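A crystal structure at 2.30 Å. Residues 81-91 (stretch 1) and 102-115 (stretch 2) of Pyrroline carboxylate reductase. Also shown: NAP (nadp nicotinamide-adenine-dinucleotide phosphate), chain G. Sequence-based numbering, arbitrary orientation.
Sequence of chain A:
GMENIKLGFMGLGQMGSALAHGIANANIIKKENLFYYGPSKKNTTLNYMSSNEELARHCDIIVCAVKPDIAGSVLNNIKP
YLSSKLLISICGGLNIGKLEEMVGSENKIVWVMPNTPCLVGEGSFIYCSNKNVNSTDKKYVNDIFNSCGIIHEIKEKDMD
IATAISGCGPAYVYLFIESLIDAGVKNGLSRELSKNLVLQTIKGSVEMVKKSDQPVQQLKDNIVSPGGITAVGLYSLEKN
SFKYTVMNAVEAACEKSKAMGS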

ATOM      1  N   TYR A  81      40.491  34.367  19.119  1.00 53.48           N
ATOM      2  CA  TYR A  81      40.208  35.714  18.615  1.00 53.34           C
ATOM      3  C   TYR A  81      38.792  36.204  18.941  1.00 53.17           C
ATOM      4  O   TYR A  81      38.393  37.290  18.514  1.00 53.19           O
ATOM      5  CB  TYR A  81      40.456  35.783  17.102  1.00 53.44           C
ATOM      6  CG  TYR A  81      41.796  35.229  16.663  1.00 53.64           C
ATOM      7  CD1 TYR A  81      41.892  33.958  16.097  1.00 53.75           C
ATOM      8  CD2 TYR A  81      42.968  35.973  16.815  1.00 53.79           C
ATOM      9  CE1 TYR A  81      43.119  33.440  15.693  1.00 53.84           C
ATOM     10  CE2 TYR A  81      44.201  35.464  16.415  1.00 53.84           C
ATOM     11  CZ  TYR A  81      44.268  34.197  15.853  1.00 53.81           C
ATOM     12  OH  TYR A  81      45.481  33.685  15.453  1.00 53.77           O
ATOM     13  N   LEU A  82      38.046  35.407  19.705  1.00 52.92           N
ATOM     14  CA  LEU A  82      36.653  35.719  20.038  1.00 52.64           C
ATOM     15  C   LEU A  82      36.490  36.440  21.378  1.00 52.45           C
ATOM     16  O   LEU A  82      35.374  36.559  21.892  1.00 52.44           O
ATOM     17  CB  LEU A  82      35.804  34.444  20.025  1.00 52.64           C
ATOM     18  CG  LEU A  82      35.416  33.843  18.673  1.00 52.63           C
ATOM     19  CD1 LEU A  82      34.983  32.404  18.861  1.00 52.65           C
ATOM     20  CD2 LEU A  82      34.317  34.654  17.993  1.00 52.65           C
ATOM     21  N   SER A  83      37.602  36.923  21.927  1.00 52.15           N
ATOM     22  CA  SER A  83      37.618  37.578  23.237  1.00 51.83           C
ATOM     23  C   SER A  83      36.770  38.851  23.253  1.00 51.55           C
ATOM     24  O   SER A  83      37.021  39.786  22.485  1.00 51.51           O
ATOM     25  CB  SER A  83      39.056  37.889  23.659  1.00 51.89           C
ATOM     26  OG  SER A  83      39.899  36.764  23.477  1.00 51.86           O
ATOM     27  N   SER A  84      35.762  38.863  24.130  1.00 51.14           N
ATOM     28  CA  SER A  84      34.819  39.985  24.295  1.00 50.72           C
ATOM     29  C   SER A  84      33.881  40.211  23.100  1.00 50.39           C
ATOM     30  O   SER A  84      33.114  41.178  23.080  1.00 50.39           O
ATOM     31  CB  SER A  84      35.554  41.282  24.667  1.00 50.79           C
ATOM     32  N   LYS A  85      33.933  39.307  22.123  1.00 49.89           N
ATOM     33  CA  LYS A  85      33.176  39.452  20.878  1.00 49.34           C
ATOM     34  C   LYS A  85      31.968  38.518  20.813  1.00 48.96           C
ATOM     35  O   LYS A  85      31.918  37.501  21.511  1.00 48.95           O
ATOM     36  CB  LYS A  85      34.094  39.233  19.673  1.00 49.35           C
ATOM     37  CG  LYS A  85      35.273  40.192  19.635  1.00 49.28           C
ATOM     38  CD  LYS A  85      36.038  40.098  18.338  1.00 49.06           C
ATOM     39  CE  LYS A  85      37.123  41.158  18.283  1.00 49.09           C
ATOM     40  NZ  LYS A  85      37.636  41.347  16.903  1.00 49.09           N
ATOM     41  N   LEU A  86      30.996  38.874  19.976  1.00 48.40           N
ATOM     42  CA  LEU A  86      29.776  38.083  19.825  1.00 47.86           C
ATOM     43  C   LEU A  86      29.856  37.133  18.633  1.00 47.43           C
ATOM     44  O   LEU A  86      30.063  37.558  17.495  1.00 47.33           O
ATOM     45  CB  LEU A  86      28.547  38.993  19.706  1.00 47.89           C
ATOM     46  CG  LEU A  86      27.162  38.335  19.676  1.00 47.81           C
ATOM     47  CD1 LEU A  86      26.786  37.762  21.036  1.00 47.90           C
ATOM     48  CD2 LEU A  86      26.113  39.330  19.213  1.00 47.88           C
ATOM     49  N   LEU A  87      29.695  35.843  18.914  1.00 46.96           N
ATOM     50  CA  LEU A  87      29.651  34.820  17.880  1.00 46.44           C
ATOM     51  C   LEU A  87      28.214  34.367  17.651  1.00 46.08           C
ATOM     52  O   LEU A  87      27.553  33.880  18.572  1.00 45.97           O
ATOM     53  CB  LEU A  87      30.528  33.623  18.267  1.00 46.47           C
ATOM     54  CG  LEU A  87      30.531  32.401  17.341  1.00 46.36           C
ATOM     55  CD1 LEU A  87      31.318  32.669  16.063  1.00 46.26           C
ATOM     56  CD2 LEU A  87      31.083  31.187  18.071  1.00 46.43           C
ATOM     57  N   ILE A  88      27.733  34.544  16.422  1.00 45.65           N
ATOM     58  CA  ILE A  88      26.413  34.037  16.043  1.00 45.25           C
ATOM     59  C   ILE A  88      26.569  32.874  15.060  1.00 44.83           C
ATOM     60  O   ILE A  88      27.279  32.984  14.058  1.00 44.77           O
ATOM     61  CB  ILE A  88      25.435  35.166  15.534  1.00 45.30           C
ATOM     62  CG1 ILE A  88      25.339  35.229  14.008  1.00 45.42           C
ATOM     63  CG2 ILE A  88      25.792  36.534  16.118  1.00 45.27           C
ATOM     64  CD1 ILE A  88      24.102  34.569  13.451  1.00 45.57           C
ATOM     65  N   SER A  89      25.928  31.753  15.374  1.00 44.38           N
ATOM     66  CA  SER A  89      26.009  30.560  14.536  1.00 43.91           C
ATOM     67  C   SER A  89      24.675  30.273  13.862  1.00 43.58           C
ATOM     68  O   SER A  89      23.633  30.242  14.520  1.00 43.49           O
ATOM     69  CB  SER A  89      26.457  29.351  15.363  1.00 43.89           C
ATOM     70  OG  SER A  89      26.575  28.194  14.554  1.00 43.65           O
ATOM     71  N   ILE A  90      24.715  30.077  12.546  1.00 43.23           N
ATOM     72  CA  ILE A  90      23.523  29.699  11.783  1.00 42.92           C
ATOM     73  C   ILE A  90      23.554  28.225  11.365  1.00 42.74           C
ATOM     74  O   ILE A  90      22.683  27.766  10.623  1.00 42.69           O
ATOM     75  CB  ILE A  90      23.272  30.622  10.551  1.00 42.90           C
ATOM     76  CG1 ILE A  90      24.418  30.523   9.536  1.00 42.79           C
ATOM     77  CG2 ILE A  90      23.035  32.065  10.997  1.00 42.81           C
ATOM     78  CD1 ILE A  90      24.044  30.957   8.133  1.00 42.54           C
ATOM     79  N   CYS A  91      24.556  27.499  11.858  1.00 42.52           N
ATOM     80  CA  CYS A  91      24.731  26.078  11.555  1.00 42.38           C
ATOM     81  C   CYS A  91      23.571  25.238  12.073  1.00 42.16           C
ATOM     82  O   CYS A  91      23.165  25.367  13.230  1.00 42.11           O
ATOM     83  CB  CYS A  91      26.051  25.556  12.129  1.00 42.37           C
ATOM     84  SG  CYS A  91      27.531  26.197  11.320  1.00 42.65           S
TER
HETATM   85  PA  NAP G 264      26.795  26.004   1.167  1.00 40.64           P
HETATM   86  O1A NAP G 264      26.026  26.689   0.066  1.00 40.88           O
HETATM   87  O2A NAP G 264      27.625  24.785   0.842  1.00 40.85           O
HETATM   88  O5B NAP G 264      27.707  27.111   1.899  1.00 41.57           O
HETATM   89  C5B NAP G 264      28.977  26.812   2.473  1.00 42.68           C
HETATM   90  C4B NAP G 264      29.955  27.893   2.033  1.00 43.48           C
HETATM   91  O4B NAP G 264      31.069  27.967   2.924  1.00 43.80           O
HETATM   92  C3B NAP G 264      30.507  27.613   0.642  1.00 43.84           C
HETATM   93  O3B NAP G 264      30.148  28.686  -0.234  1.00 43.78           O
HETATM   94  C2B NAP G 264      32.013  27.531   0.805  1.00 44.19           C
HETATM   95  O2B NAP G 264      32.700  28.257  -0.214  1.00 44.63           O
HETATM   96  C1B NAP G 264      32.275  28.142   2.176  1.00 44.21           C
HETATM   97  N9A NAP G 264      33.414  27.515   2.900  1.00 44.27           N
HETATM   98  C8A NAP G 264      33.889  26.268   2.746  1.00 44.34           C
HETATM   99  N7A NAP G 264      34.929  26.079   3.589  1.00 44.29           N
HETATM  100  C5A NAP G 264      35.101  27.222   4.281  1.00 44.40           C
HETATM  101  C6A NAP G 264      35.994  27.620   5.272  1.00 44.32           C
HETATM  102  N6A NAP G 264      36.943  26.768   5.727  1.00 44.34           N
HETATM  103  N1A NAP G 264      35.905  28.872   5.780  1.00 44.34           N
HETATM  104  C2A NAP G 264      34.971  29.730   5.340  1.00 44.31           C
HETATM  105  N3A NAP G 264      34.098  29.370   4.386  1.00 44.34           N
HETATM  106  C4A NAP G 264      34.142  28.123   3.843  1.00 44.37           C
HETATM  107  O3  NAP G 264      25.772  25.610   2.345  1.00 40.23           O
HETATM  108  PN  NAP G 264      24.613  26.615   2.835  1.00 39.23           P
HETATM  109  O1N NAP G 264      23.299  26.100   2.302  1.00 39.51           O
HETATM  110  O2N NAP G 264      25.034  28.039   2.558  1.00 39.61           O
HETATM  111  O5D NAP G 264      24.587  26.383   4.424  1.00 38.86           O
HETATM  112  C5D NAP G 264      25.594  26.897   5.290  1.00 37.93           C
HETATM  113  C4D NAP G 264      25.090  26.821   6.728  1.00 37.38           C
HETATM  114  O4D NAP G 264      23.874  27.560   6.862  1.00 36.99           O
HETATM  115  C3D NAP G 264      24.796  25.391   7.163  1.00 37.26           C
HETATM  116  O3D NAP G 264      25.449  25.154   8.412  1.00 37.18           O
HETATM  117  C2D NAP G 264      23.287  25.317   7.321  1.00 37.12           C
HETATM  118  O2D NAP G 264      22.896  24.524   8.447  1.00 37.08           O
HETATM  119  C1D NAP G 264      22.878  26.767   7.519  1.00 36.81           C
HETATM  120  N1N NAP G 264      21.536  27.065   7.004  1.00 36.59           N
HETATM  121  C2N NAP G 264      21.272  26.988   5.687  1.00 36.46           C
HETATM  122  C3N NAP G 264      20.000  27.282   5.202  1.00 36.40           C
HETATM  123  C7N NAP G 264      19.717  27.203   3.731  1.00 36.37           C
HETATM  124  O7N NAP G 264      20.654  26.789   2.880  1.00 36.32           O
HETATM  125  N7N NAP G 264      18.592  27.552   3.295  1.00 35.95           N
HETATM  126  C4N NAP G 264      18.995  27.656   6.094  1.00 36.51           C
HETATM  127  C5N NAP G 264      19.291  27.729   7.450  1.00 36.51           C
HETATM  128  C6N NAP G 264      20.582  27.426   7.879  1.00 36.53           C
HETATM  129  P2B NAP G 264      32.994  27.624  -1.670  1.00 44.98           P
HETATM  130  O1X NAP G 264      34.058  28.533  -2.243  1.00 45.10           O
HETATM  131  O2X NAP G 264      33.462  26.212  -1.396  1.00 45.14           O
HETATM  132  O3X NAP G 264      31.670  27.710  -2.390  1.00 45.05           O
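Stretch 2, residues 102-115: MVGSENKIVWVMPN

Stretch 1 turns through a type II bend from Leu82 to Lys85, closed by Lys85 N to Leu82 O at 3.1 Å, and runs into a strand at 86-89. Stretch 2 leaves the end of a helix at Gly104, whose positive phi would jam any CB against the preceding carbonyl; a type I turn from Gly104 to Asn107 then leads into a strand that ends at Met113. The two strands run parallel, their axes crossing at -28° and approaching to 4.7 Å. Leu87 lies beside Ile109, Ile88 beside Val110 and Ser89 beside Trp111, with CA atoms 4.9 to 5.1 Å apart. As in any parallel pair, alternate residues of one strand bond to residues flanking their partner: Leu87 N donates to Lys108 O (3.0 Å) and Val110 N to Leu87 O (3.0 Å), then Ser89 N to Val110 O (2.9 Å) and Val112 N to Ser89 O (2.9 Å). Where the strands begin, a water accepts from Lys108 N (3.0 Å) and lies 2.7 Å from both Leu82 O and Lys85 O.

On one face of the sheet, branched aliphatic chains pack closely: Ile88 CG2 lies 3.6 Å from Val110 CG1, and Leu86 CD1 reaches the same CG1 at 4.0 Å. On the other, Leu87 CD2 meets Val103 CG2 at 4.0 Å, and Leu82 CD1 touches Val103 CG1 at 3.7 Å, so Val103 joins turn and strand. The small side chain of Ser89 sits beside the large Trp111, whose indole remains buried yet satisfied because NE1 donates to Cys91 O at 2.8 Å. Beyond the strands, Ile90 CG2 rests on Pro114 CG at 3.7 Å. Here NADP, the reductase's cofactor, meets both stretches, with Ile90 O 3.3 Å from its C1D and Pro114 O 3.3 Å from its C5N.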

HETATM    1  N   MSE A 102      33.222  23.748  20.964  1.00 45.23           N
HETATM    2  CA  MSE A 102      34.064  24.133  19.829  1.00 45.29           C
HETATM    3  C   MSE A 102      34.917  25.380  20.078  1.00 45.26           C
HETATM    4  O   MSE A 102      36.058  25.450  19.616  1.00 45.28           O
HETATM    5  CB  MSE A 102      33.209  24.326  18.571  1.00 45.30           C
HETATM    6  CG  MSE A 102      32.743  23.029  17.930  1.00 45.43           C
HETATM    7 SE   MSE A 102      31.454  23.311  16.492  0.80 45.43          SE
HETATM    8  CE  MSE A 102      31.213  21.456  15.942  1.00 45.46           C
ATOM      9  N   VAL A 103      34.367  26.357  20.800  1.00 45.18           N
ATOM     10  CA  VAL A 103      35.068  27.630  21.034  1.00 45.15           C
ATOM     11  C   VAL A 103      35.351  27.951  22.507  1.00 45.12           C
ATOM     12  O   VAL A 103      36.218  28.774  22.808  1.00 45.17           O
ATOM     13  CB  VAL A 103      34.348  28.842  20.366  1.00 45.15           C
ATOM     14  CG1 VAL A 103      34.440  28.754  18.855  1.00 45.15           C
ATOM     15  CG2 VAL A 103      32.898  28.950  20.817  1.00 45.10           C
ATOM     16  N   GLY A 104      34.623  27.309  23.415  1.00 45.03           N
ATOM     17  CA  GLY A 104      34.801  27.546  24.844  1.00 44.92           C
ATOM     18  C   GLY A 104      33.584  28.174  25.492  1.00 44.84           C
ATOM     19  O   GLY A 104      32.877  28.972  24.871  1.00 44.87           O
ATOM     20  N   SER A 105      33.350  27.814  26.752  1.00 44.71           N
ATOM     21  CA  SER A 105      32.190  28.284  27.507  1.00 44.55           C
ATOM     22  C   SER A 105      32.288  29.760  27.891  1.00 44.45           C
ATOM     23  O   SER A 105      31.278  30.385  28.223  1.00 44.42           O
ATOM     24  CB  SER A 105      31.993  27.426  28.760  1.00 44.58           C
ATOM     25  N   GLU A 106      33.502  30.308  27.839  1.00 44.30           N
ATOM     26  CA  GLU A 106      33.763  31.700  28.214  1.00 44.12           C
ATOM     27  C   GLU A 106      33.276  32.721  27.176  1.00 43.81           C
ATOM     28  O   GLU A 106      33.079  33.896  27.501  1.00 43.80           O
ATOM     29  CB  GLU A 106      35.257  31.909  28.524  1.00 44.23           C
ATOM     30  CG  GLU A 106      36.196  31.934  27.307  1.00 44.75           C
ATOM     31  CD  GLU A 106      36.597  30.548  26.803  1.00 45.53           C
ATOM     32  OE1 GLU A 106      36.138  29.529  27.365  1.00 45.90           O
ATOM     33  OE2 GLU A 106      37.384  30.482  25.834  1.00 45.71           O
ATOM     34  N   ASN A 107      33.080  32.267  25.939  1.00 43.37           N
ATOM     35  CA  ASN A 107      32.666  33.139  24.840  1.00 42.96           C
ATOM     36  C   ASN A 107      31.171  33.468  24.833  1.00 42.57           C
ATOM     37  O   ASN A 107      30.373  32.799  25.494  1.00 42.49           O
ATOM     38  CB  ASN A 107      33.078  32.535  23.494  1.00 43.00           C
ATOM     39  CG  ASN A 107      34.565  32.671  23.220  1.00 43.21           C
ATOM     40  OD1 ASN A 107      35.125  33.767  23.284  1.00 43.35           O
ATOM     41  ND2 ASN A 107      35.209  31.556  22.897  1.00 43.55           N
ATOM     42  N   LYS A 108      30.809  34.512  24.088  1.00 42.12           N
ATOM     43  CA  LYS A 108      29.414  34.896  23.883  1.00 41.72           C
ATOM     44  C   LYS A 108      28.859  34.178  22.651  1.00 41.33           C
ATOM     45  O   LYS A 108      29.224  34.494  21.511  1.00 41.21           O
ATOM     46  CB  LYS A 108      29.285  36.415  23.720  1.00 41.76           C
ATOM     47  CG  LYS A 108      29.548  37.211  24.990  1.00 41.78           C
ATOM     48  CD  LYS A 108      29.516  38.708  24.720  1.00 41.82           C
ATOM     49  CE  LYS A 108      29.526  39.518  26.012  1.00 42.09           C
ATOM     50  NZ  LYS A 108      30.813  39.402  26.756  1.00 42.56           N
ATOM     51  N   ILE A 109      27.982  33.204  22.891  1.00 40.76           N
ATOM     52  CA  ILE A 109      27.466  32.349  21.820  1.00 40.24           C
ATOM     53  C   ILE A 109      25.948  32.436  21.696  1.00 39.83           C
ATOM     54  O   ILE A 109      25.213  32.188  22.657  1.00 39.77           O
ATOM     55  CB  ILE A 109      27.908  30.868  21.999  1.00 40.28           C
ATOM     56  CG1 ILE A 109      29.436  30.770  22.089  1.00 40.32           C
ATOM     57  CG2 ILE A 109      27.389  30.003  20.847  1.00 40.11           C
ATOM     58  CD1 ILE A 109      29.939  29.565  22.855  1.00 40.21           C
ATOM     59  N   VAL A 110      25.494  32.792  20.499  1.00 39.28           N
ATOM     60  CA  VAL A 110      24.070  32.827  20.178  1.00 38.82           C
ATOM     61  C   VAL A 110      23.800  32.005  18.910  1.00 38.42           C
ATOM     62  O   VAL A 110      24.482  32.166  17.896  1.00 38.36           O
ATOM     63  CB  VAL A 110      23.526  34.294  20.081  1.00 38.82           C
ATOM     64  CG1 VAL A 110      24.368  35.144  19.141  1.00 38.85           C
ATOM     65  CG2 VAL A 110      22.061  34.321  19.674  1.00 38.78           C
ATOM     66  N   TRP A 111      22.821  31.109  18.990  1.00 37.97           N
ATOM     67  CA  TRP A 111      22.483  30.224  17.878  1.00 37.54           C
ATOM     68  C   TRP A 111      21.213  30.691  17.168  1.00 37.37           C
ATOM     69  O   TRP A 111      20.105  30.536  17.683  1.00 37.25           O
ATOM     70  CB  TRP A 111      22.358  28.777  18.374  1.00 37.42           C
ATOM     71  CG  TRP A 111      22.009  27.757  17.317  1.00 37.13           C
ATOM     72  CD1 TRP A 111      22.303  27.811  15.983  1.00 36.94           C
ATOM     73  CD2 TRP A 111      21.331  26.512  17.526  1.00 36.98           C
ATOM     74  NE1 TRP A 111      21.832  26.689  15.346  1.00 36.93           N
ATOM     75  CE2 TRP A 111      21.234  25.874  16.269  1.00 36.95           C
ATOM     76  CE3 TRP A 111      20.785  25.879  18.651  1.00 36.86           C
ATOM     77  CZ2 TRP A 111      20.615  24.630  16.107  1.00 37.11           C
ATOM     78  CZ3 TRP A 111      20.171  24.642  18.487  1.00 36.96           C
ATOM     79  CH2 TRP A 111      20.092  24.032  17.225  1.00 37.01           C
ATOM     80  N   VAL A 112      21.396  31.266  15.982  1.00 37.19           N
ATOM     81  CA  VAL A 112      20.297  31.816  15.191  1.00 37.09           C
ATOM     82  C   VAL A 112      19.973  30.893  14.016  1.00 37.00           C
ATOM     83  O   VAL A 112      20.874  30.418  13.324  1.00 36.95           O
ATOM     84  CB  VAL A 112      20.636  33.238  14.661  1.00 37.11           C
ATOM     85  CG1 VAL A 112      19.449  33.851  13.921  1.00 37.00           C
ATOM     86  CG2 VAL A 112      21.074  34.151  15.801  1.00 37.22           C
HETATM   87  N   MSE A 113      18.684  30.641  13.804  1.00 36.84           N
HETATM   88  CA  MSE A 113      18.233  29.835  12.676  1.00 36.74           C
HETATM   89  C   MSE A 113      17.435  30.679  11.677  1.00 36.42           C
HETATM   90  O   MSE A 113      16.281  31.025  11.939  1.00 36.27           O
HETATM   91  CB  MSE A 113      17.432  28.621  13.160  1.00 36.89           C
HETATM   92  CG  MSE A 113      17.047  27.625  12.071  1.00 37.62           C
HETATM   93 SE   MSE A 113      18.524  27.078  10.915  0.80 40.01          SE
HETATM   94  CE  MSE A 113      19.804  26.479  12.260  1.00 38.86           C
ATOM     95  N   PRO A 114      18.063  31.027  10.539  1.00 36.23           N
ATOM     96  CA  PRO A 114      17.452  31.836   9.489  1.00 36.07           C
ATOM     97  C   PRO A 114      16.833  31.018   8.353  1.00 35.88           C
ATOM     98  O   PRO A 114      16.880  29.787   8.372  1.00 35.93           O
ATOM     99  CB  PRO A 114      18.644  32.626   8.954  1.00 36.05           C
ATOM    100  CG  PRO A 114      19.823  31.696   9.138  1.00 36.10           C
ATOM    101  CD  PRO A 114      19.458  30.683  10.201  1.00 36.20           C
ATOM    102  N   ASN A 115      16.244  31.716   7.384  1.00 35.67           N
ATOM    103  CA  ASN A 115      15.876  31.119   6.100  1.00 35.49           C
ATOM    104  C   ASN A 115      16.181  32.065   4.932  1.00 35.40           C
ATOM    105  O   ASN A 115      16.376  33.261   5.144  1.00 35.38           O
ATOM    106  CB  ASN A 115      14.417  30.628   6.090  1.00 35.43           C
ATOM    107  CG  ASN A 115      13.405  31.732   6.368  1.00 35.32           C
ATOM    108  OD1 ASN A 115      13.711  32.920   6.276  1.00 35.35           O
ATOM    109  ND2 ASN A 115      12.184  31.333   6.699  1.00 34.91           N
TER
HETATM  110  O   HOH W   1      33.187  36.219  23.470  1.00 55.36           O